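Local coordinates for WYL1 (Ruminococcus sp., PDB 6OAW), which is a WYL-domain accessory protein of the Type VI-D CRISPR-Cas system, where it has a modulatory role, probably acting on the effector nuclease, at residues E179-I184 / K234-L239; D187-I192 / Y257-L262. All coordinates share one frame; numbering follows the deposited sequence.

Contact 1. Residues E179-I184 / K234-L239; sequences ERERLI and KMYNYL
OE1 of E181 accepts two hydrogen bonds from N237. The side-chain ND2 of N237 lies 2.7 Å from E181 OE1, on the anti side of the carboxylate. The backbone N of N237 lies 2.9 Å from the same OE1, on the syn side. Both donors sit somewhat out of the carboxylate plane. E181 reaches them because its CG stands opposite the backbone N (chi1 -168°) and the chain beyond runs extended. The other carboxylate oxygen, E181 OE2, meets the ring edge of Y236, 3.8 Å from Y236 CD1. R182 holds the other end of the amide. Its NH1 is 2.8 Å from N237 OD1 and approaches in the carbonyl plane, on a lone pair. The guanidinium and amide planes are almost perpendicular, at 88°. R182 CG also packs against the amide, 3.2 Å from N237 ND2. R182 NE bonds G83 O, so two bonds hold the guanidinium. N237 has further partners too: ND2 bonds C178 O, and OD1 accepts from S230 OG. Both ends of the buried amide are thus satisfied and its flip is set. Replacing E181 with an alanine would probably leave the backbone N-H of N237 without this acceptor and the amide less firmly held, although C178 O would remain for ND2. N237-L239 probably correspond to the signature triplet of WYL domains. The contact joins the second half of the short helix 177-184 to the start of strand 237-243. Strand 219-230 lies on one side of that strand and 253-258 on the other.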
loop_
_atom_site.group_PDB
_atom_site.type_symbol
_atom_site.label_atom_id
_atom_site.label_comp_id
_atom_site.label_asym_id
_atom_site.label_seq_id
_atom_site.Cartn_x
_atom_site.Cartn_y
_atom_site.Cartn_z
ATOM N N GLU B 179 5.398 -6.042 6.213
ATOM C CA GLU B 179 6.423 -5.272 6.962
ATOM C C GLU B 179 5.950 -5.097 8.402
ATOM O O GLU B 179 6.744 -5.363 9.295
ATOM C CB GLU B 179 6.739 -3.933 6.296
ATOM C CG GLU B 179 7.726 -4.059 5.141
ATOM C CD GLU B 179 7.734 -2.846 4.221
ATOM O OE1 GLU B 179 6.682 -2.157 4.086
ATOM O OE2 GLU B 179 8.810 -2.552 3.676
ATOM N N ARG B 180 4.697 -4.697 8.614
ATOM C CA ARG B 180 4.198 -4.442 9.988
ATOM C C ARG B 180 4.286 -5.741 10.780
ATOM O O ARG B 180 4.692 -5.682 11.947
ATOM C CB ARG B 180 2.785 -3.856 9.992
ATOM C CG ARG B 180 2.733 -2.474 9.359
ATOM C CD ARG B 180 1.433 -1.744 9.548
ATOM N NE ARG B 180 0.262 -2.602 9.469
ATOM C CZ ARG B 180 -0.388 -2.959 8.357
ATOM N NH1 ARG B 180 0.023 -2.557 7.164
ATOM N NH2 ARG B 180 -1.434 -3.760 8.454
ATOM N N GLU B 181 3.993 -6.861 10.130
ATOM C CA GLU B 181 3.983 -8.190 10.785
ATOM C C GLU B 181 5.402 -8.555 11.247
ATOM O O GLU B 181 5.540 -9.170 12.320
ATOM C CB GLU B 181 3.380 -9.223 9.831
ATOM C CG GLU B 181 3.064 -10.525 10.525
ATOM C CD GLU B 181 2.807 -11.690 9.588
ATOM O OE1 GLU B 181 3.709 -12.015 8.750
ATOM O OE2 GLU B 181 1.697 -12.230 9.683
ATOM N N ARG B 182 6.433 -8.149 10.506
ATOM C CA ARG B 182 7.832 -8.522 10.860
ATOM C C ARG B 182 8.278 -7.708 12.070
ATOM O O ARG B 182 9.025 -8.240 12.873
ATOM C CB ARG B 182 8.786 -8.370 9.676
ATOM C CG ARG B 182 8.411 -9.238 8.488
ATOM C CD ARG B 182 9.621 -9.609 7.663
ATOM N NE ARG B 182 10.085 -8.503 6.835
ATOM C CZ ARG B 182 9.494 -8.090 5.712
ATOM N NH1 ARG B 182 8.398 -8.679 5.285
ATOM N NH2 ARG B 182 9.984 -7.073 5.034
ATOM N N LEU B 183 7.814 -6.474 12.222
ATOM C CA LEU B 183 8.062 -5.687 13.453
ATOM C C LEU B 183 7.371 -6.366 14.643
ATOM O O LEU B 183 8.025 -6.526 15.693
ATOM C CB LEU B 183 7.558 -4.253 13.266
ATOM C CG LEU B 183 8.413 -3.381 12.360
ATOM C CD1 LEU B 183 7.757 -2.023 12.144
ATOM C CD2 LEU B 183 9.817 -3.219 12.937
ATOM N N ILE B 184 6.122 -6.788 14.490
ATOM C CA ILE B 184 5.335 -7.374 15.619
ATOM C C ILE B 184 5.965 -8.696 16.058
ATOM O O ILE B 184 5.933 -8.966 17.257
ATOM C CB ILE B 184 3.865 -7.579 15.221
ATOM C CG1 ILE B 184 3.198 -6.262 14.829
ATOM C CG2 ILE B 184 3.090 -8.310 16.306
ATOM C CD1 ILE B 184 1.829 -6.481 14.180
ATOM N N LYS B 234 2.516 -8.947 -0.476
ATOM C CA LYS B 234 2.999 -8.242 0.732
ATOM C C LYS B 234 1.977 -8.382 1.854
ATOM O O LYS B 234 1.882 -7.425 2.626
ATOM C CB LYS B 234 3.275 -6.764 0.410
ATOM C CG LYS B 234 4.398 -6.541 -0.581
ATOM C CD LYS B 234 4.571 -5.078 -0.943
ATOM C CE LYS B 234 5.775 -4.844 -1.839
ATOM N NZ LYS B 234 6.191 -3.414 -1.855
HETATM N N MSE B 235 1.292 -9.528 1.958
HETATM C CA MSE B 235 0.250 -9.785 3.008
HETATM C C MSE B 235 0.879 -10.502 4.209
HETATM O O MSE B 235 0.803 -9.947 5.310
HETATM C CB MSE B 235 -0.946 -10.560 2.444
HETATM C CG MSE B 235 -1.705 -9.847 1.329
HETATM SE SE MSE B 235 -2.658 -8.204 1.881
HETATM C CE MSE B 235 -1.680 -6.610 1.248
ATOM N N TYR B 236 1.493 -11.673 4.033
ATOM C CA TYR B 236 1.970 -12.510 5.163
ATOM C C TYR B 236 3.425 -12.907 4.981
ATOM O O TYR B 236 3.887 -12.985 3.835
ATOM C CB TYR B 236 1.065 -13.739 5.314
ATOM C CG TYR B 236 -0.365 -13.366 5.609
ATOM C CD1 TYR B 236 -0.705 -12.761 6.814
ATOM C CD2 TYR B 236 -1.357 -13.506 4.643
ATOM C CE1 TYR B 236 -2.007 -12.351 7.080
ATOM C CE2 TYR B 236 -2.662 -13.098 4.891
ATOM C CZ TYR B 236 -2.993 -12.541 6.119
ATOM O OH TYR B 236 -4.277 -12.140 6.369
ATOM N N ASN B 237 4.120 -13.123 6.101
ATOM C CA ASN B 237 5.477 -13.703 6.150
ATOM C C ASN B 237 5.381 -15.195 6.481
ATOM O O ASN B 237 4.609 -15.578 7.373
ATOM C CB ASN B 237 6.372 -12.974 7.144
ATOM C CG ASN B 237 6.481 -11.504 6.816
ATOM O OD1 ASN B 237 7.232 -11.118 5.918
ATOM N ND2 ASN B 237 5.683 -10.697 7.499
ATOM N N TYR B 238 6.201 -15.999 5.805
ATOM C CA TYR B 238 6.287 -17.473 5.963
ATOM C C TYR B 238 7.737 -17.852 6.281
ATOM O O TYR B 238 8.666 -17.328 5.655
ATOM C CB TYR B 238 5.806 -18.167 4.689
ATOM C CG TYR B 238 4.366 -17.923 4.326
ATOM C CD1 TYR B 238 4.016 -16.771 3.643
ATOM C CD2 TYR B 238 3.354 -18.798 4.694
ATOM C CE1 TYR B 238 2.704 -16.503 3.303
ATOM C CE2 TYR B 238 2.030 -18.557 4.336
ATOM C CZ TYR B 238 1.698 -17.392 3.656
ATOM O OH TYR B 238 0.427 -17.066 3.267
ATOM N N LEU B 239 7.940 -18.776 7.213
ATOM C CA LEU B 239 9.224 -19.503 7.343
ATOM C C LEU B 239 9.174 -20.718 6.421
ATOM O O LEU B 239 8.416 -21.657 6.716
ATOM C CB LEU B 239 9.457 -19.943 8.785
ATOM C CG LEU B 239 10.695 -20.809 8.971
ATOM C CD1 LEU B 239 11.940 -20.101 8.468
ATOM C CD2 LEU B 239 10.869 -21.190 10.430
#

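Contact 2. Residues D187-I192 / Y257-L262; sequences DNIIKI and YRISRL
N188 makes the polar half of this contact with one atom, ND2, which faces two backbone carbonyls. The firmer bond goes to L262 O, 2.9 Å from N188 ND2. The donor does not use a lone pair here, because it stands well above the carbonyl plane, 59° out of it. The second bond is weak: N188 ND2 is 3.1 Å from I259 O. The two carbonyls flank the S260-R261 part of the bend, where L262 N also makes a weak bond to I259 O, so one side chain ties the helix to both. CB of L262 also comes near the amide, 4.1 Å from N188 ND2.

The apolar half is a methyl contact. CD1 of I189 lies 3.6 Å from CD1 of I259, and the two side chains meet at a slant. I259 CG1 sits between its own backbone N and carbonyl carbon (chi1 73°), which carries its CD1 toward I189. I189 CG1 is also close, 3.9 Å from I259 CD1.

Bonds within 257-262 shape the bend itself. R261 N donates to R258 O, closing a turn with I259 and S260 at its corners. Their backbone angles fit a type I turn. The guanidinium of R258 turns toward the S260 side chain, with NH1 2.9 Å from S260 OG and a weak second bond from NE. R258 also makes a cation-pi contact with Y236.

Helix 186-199 packs on the place where strand 253-258 ends and the chain turns into strand 262-263, in the sheet of the probable WYL domain. Beside this, I189 and I192 reach I228 of strand 219-230, and I192 touches L239 of strand 237-243. The side chains of I259 and S260 also touch E181 of helix 177-184.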
loop_
_atom_site.group_PDB
_atom_site.type_symbol
_atom_site.label_atom_id
_atom_site.label_comp_id
_atom_site.label_asym_id
_atom_site.label_seq_id
_atom_site.Cartn_x
_atom_site.Cartn_y
_atom_site.Cartn_z
ATOM N N ASP B 187 10.806 -10.943 17.448
ATOM C CA ASP B 187 11.474 -11.884 18.385
ATOM C C ASP B 187 11.558 -13.242 17.678
ATOM O O ASP B 187 12.664 -13.801 17.661
ATOM C CB ASP B 187 10.814 -11.885 19.773
ATOM C CG ASP B 187 10.968 -10.606 20.615
ATOM O OD1 ASP B 187 11.647 -9.639 20.171
ATOM O OD2 ASP B 187 10.407 -10.576 21.733
ATOM N N ASN B 188 10.481 -13.733 17.040
ATOM C CA ASN B 188 10.524 -14.989 16.240
ATOM C C ASN B 188 11.591 -14.818 15.140
ATOM O O ASN B 188 12.402 -15.760 14.886
ATOM C CB ASN B 188 9.185 -15.353 15.590
ATOM C CG ASN B 188 8.126 -15.940 16.513
ATOM O OD1 ASN B 188 8.356 -16.162 17.712
ATOM N ND2 ASN B 188 6.942 -16.190 15.951
ATOM N N ILE B 189 11.608 -13.660 14.485
ATOM C CA ILE B 189 12.478 -13.482 13.290
ATOM C C ILE B 189 13.940 -13.502 13.726
ATOM O O ILE B 189 14.744 -14.139 13.026
ATOM C CB ILE B 189 12.097 -12.222 12.515
ATOM C CG1 ILE B 189 10.753 -12.441 11.814
ATOM C CG2 ILE B 189 13.204 -11.843 11.562
ATOM C CD1 ILE B 189 10.119 -11.182 11.283
ATOM N N ILE B 190 14.247 -12.841 14.836
ATOM C CA ILE B 190 15.621 -12.746 15.415
ATOM C C ILE B 190 16.137 -14.158 15.741
ATOM O O ILE B 190 17.296 -14.454 15.376
ATOM C CB ILE B 190 15.624 -11.784 16.624
ATOM C CG1 ILE B 190 15.523 -10.336 16.149
ATOM C CG2 ILE B 190 16.830 -11.986 17.531
ATOM C CD1 ILE B 190 15.157 -9.371 17.246
ATOM N N LYS B 191 15.316 -15.006 16.376
ATOM C CA LYS B 191 15.734 -16.377 16.780
ATOM C C LYS B 191 15.941 -17.199 15.505
ATOM O O LYS B 191 16.954 -17.894 15.413
ATOM C CB LYS B 191 14.738 -16.988 17.765
ATOM C CG LYS B 191 14.765 -16.326 19.133
ATOM C CD LYS B 191 13.598 -16.659 20.030
ATOM C CE LYS B 191 13.846 -16.275 21.480
ATOM N N ILE B 192 15.053 -17.069 14.527
ATOM C CA ILE B 192 15.210 -17.764 13.222
ATOM C C ILE B 192 16.522 -17.309 12.552
ATOM O O ILE B 192 17.269 -18.188 12.069
ATOM C CB ILE B 192 13.972 -17.553 12.339
ATOM C CG1 ILE B 192 12.759 -18.270 12.920
ATOM C CG2 ILE B 192 14.261 -18.007 10.927
ATOM C CD1 ILE B 192 11.437 -17.857 12.311
ATOM N N TYR B 257 5.486 -22.270 7.115
ATOM C CA TYR B 257 4.725 -21.830 8.303
ATOM C C TYR B 257 4.579 -20.302 8.319
ATOM O O TYR B 257 5.599 -19.601 8.277
ATOM C CB TYR B 257 5.425 -22.275 9.591
ATOM C CG TYR B 257 5.391 -23.750 9.839
ATOM C CD1 TYR B 257 6.299 -24.597 9.232
ATOM C CD2 TYR B 257 4.384 -24.314 10.608
ATOM C CE1 TYR B 257 6.256 -25.970 9.447
ATOM C CE2 TYR B 257 4.319 -25.679 10.825
ATOM C CZ TYR B 257 5.257 -26.503 10.242
ATOM O OH TYR B 257 5.170 -27.836 10.436
ATOM N N ARG B 258 3.355 -19.796 8.454
ATOM C CA ARG B 258 3.118 -18.363 8.806
ATOM C C ARG B 258 3.942 -18.045 10.061
ATOM O O ARG B 258 3.813 -18.793 11.058
ATOM C CB ARG B 258 1.631 -18.123 9.093
ATOM C CG ARG B 258 0.737 -18.179 7.861
ATOM C CD ARG B 258 0.569 -16.817 7.222
ATOM N NE ARG B 258 0.078 -15.947 8.275
ATOM C CZ ARG B 258 -1.180 -15.652 8.533
ATOM N NH1 ARG B 258 -1.459 -14.880 9.574
ATOM N NH2 ARG B 258 -2.146 -16.054 7.732
ATOM N N ILE B 259 4.768 -17.002 10.051
ATOM C CA ILE B 259 5.559 -16.682 11.269
ATOM C C ILE B 259 4.608 -16.322 12.415
ATOM O O ILE B 259 5.007 -16.513 13.593
ATOM C CB ILE B 259 6.631 -15.604 11.045
ATOM C CG1 ILE B 259 6.035 -14.210 10.888
ATOM C CG2 ILE B 259 7.560 -15.983 9.897
ATOM C CD1 ILE B 259 7.091 -13.137 10.774
ATOM N N SER B 260 3.395 -15.870 12.111
ATOM C CA SER B 260 2.391 -15.498 13.135
ATOM C C SER B 260 1.821 -16.739 13.845
ATOM O O SER B 260 1.187 -16.544 14.877
ATOM C CB SER B 260 1.301 -14.629 12.552
ATOM O OG SER B 260 0.585 -15.300 11.521
ATOM N N ARG B 261 2.055 -17.961 13.349
ATOM C CA ARG B 261 1.523 -19.204 13.971
ATOM C C ARG B 261 2.652 -20.021 14.617
ATOM O O ARG B 261 2.380 -21.161 15.022
ATOM C CB ARG B 261 0.738 -20.022 12.940
ATOM C CG ARG B 261 -0.341 -19.260 12.189
ATOM C CD ARG B 261 -1.658 -19.180 12.923
ATOM N NE ARG B 261 -2.431 -20.387 12.663
ATOM C CZ ARG B 261 -3.259 -20.605 11.625
ATOM N NH1 ARG B 261 -3.475 -19.673 10.705
ATOM N NH2 ARG B 261 -3.879 -21.771 11.518
ATOM N N LEU B 262 3.862 -19.470 14.752
ATOM C CA LEU B 262 4.960 -20.070 15.557
ATOM C C LEU B 262 5.127 -19.267 16.853
ATOM O O LEU B 262 4.905 -18.059 16.833
ATOM C CB LEU B 262 6.258 -20.091 14.740
ATOM C CG LEU B 262 6.187 -20.865 13.427
ATOM C CD1 LEU B 262 7.426 -20.625 12.604
ATOM C CD2 LEU B 262 5.962 -22.344 13.689
#

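Contacts 1 and 2 have centres about 9 Å apart. Each sets a helix against the antiparallel sheet of the probable WYL domain. Helices 177-184 and 186-199 are consecutive in the chain, as are strands 237-243 and 253-258, so the order is helix, helix, strand, strand and the contacts interleave. The two strands are neighbours in the sheet. Probable backbone hydrogen bonds link L239 N to Y257 O (2.7 Å) and I259 N to N237 O (3.0 Å). On the helical side, R182 CB packs 3.5 Å from I189 CD1. Together the contacts form one continuous interface between the helical region and the sheet.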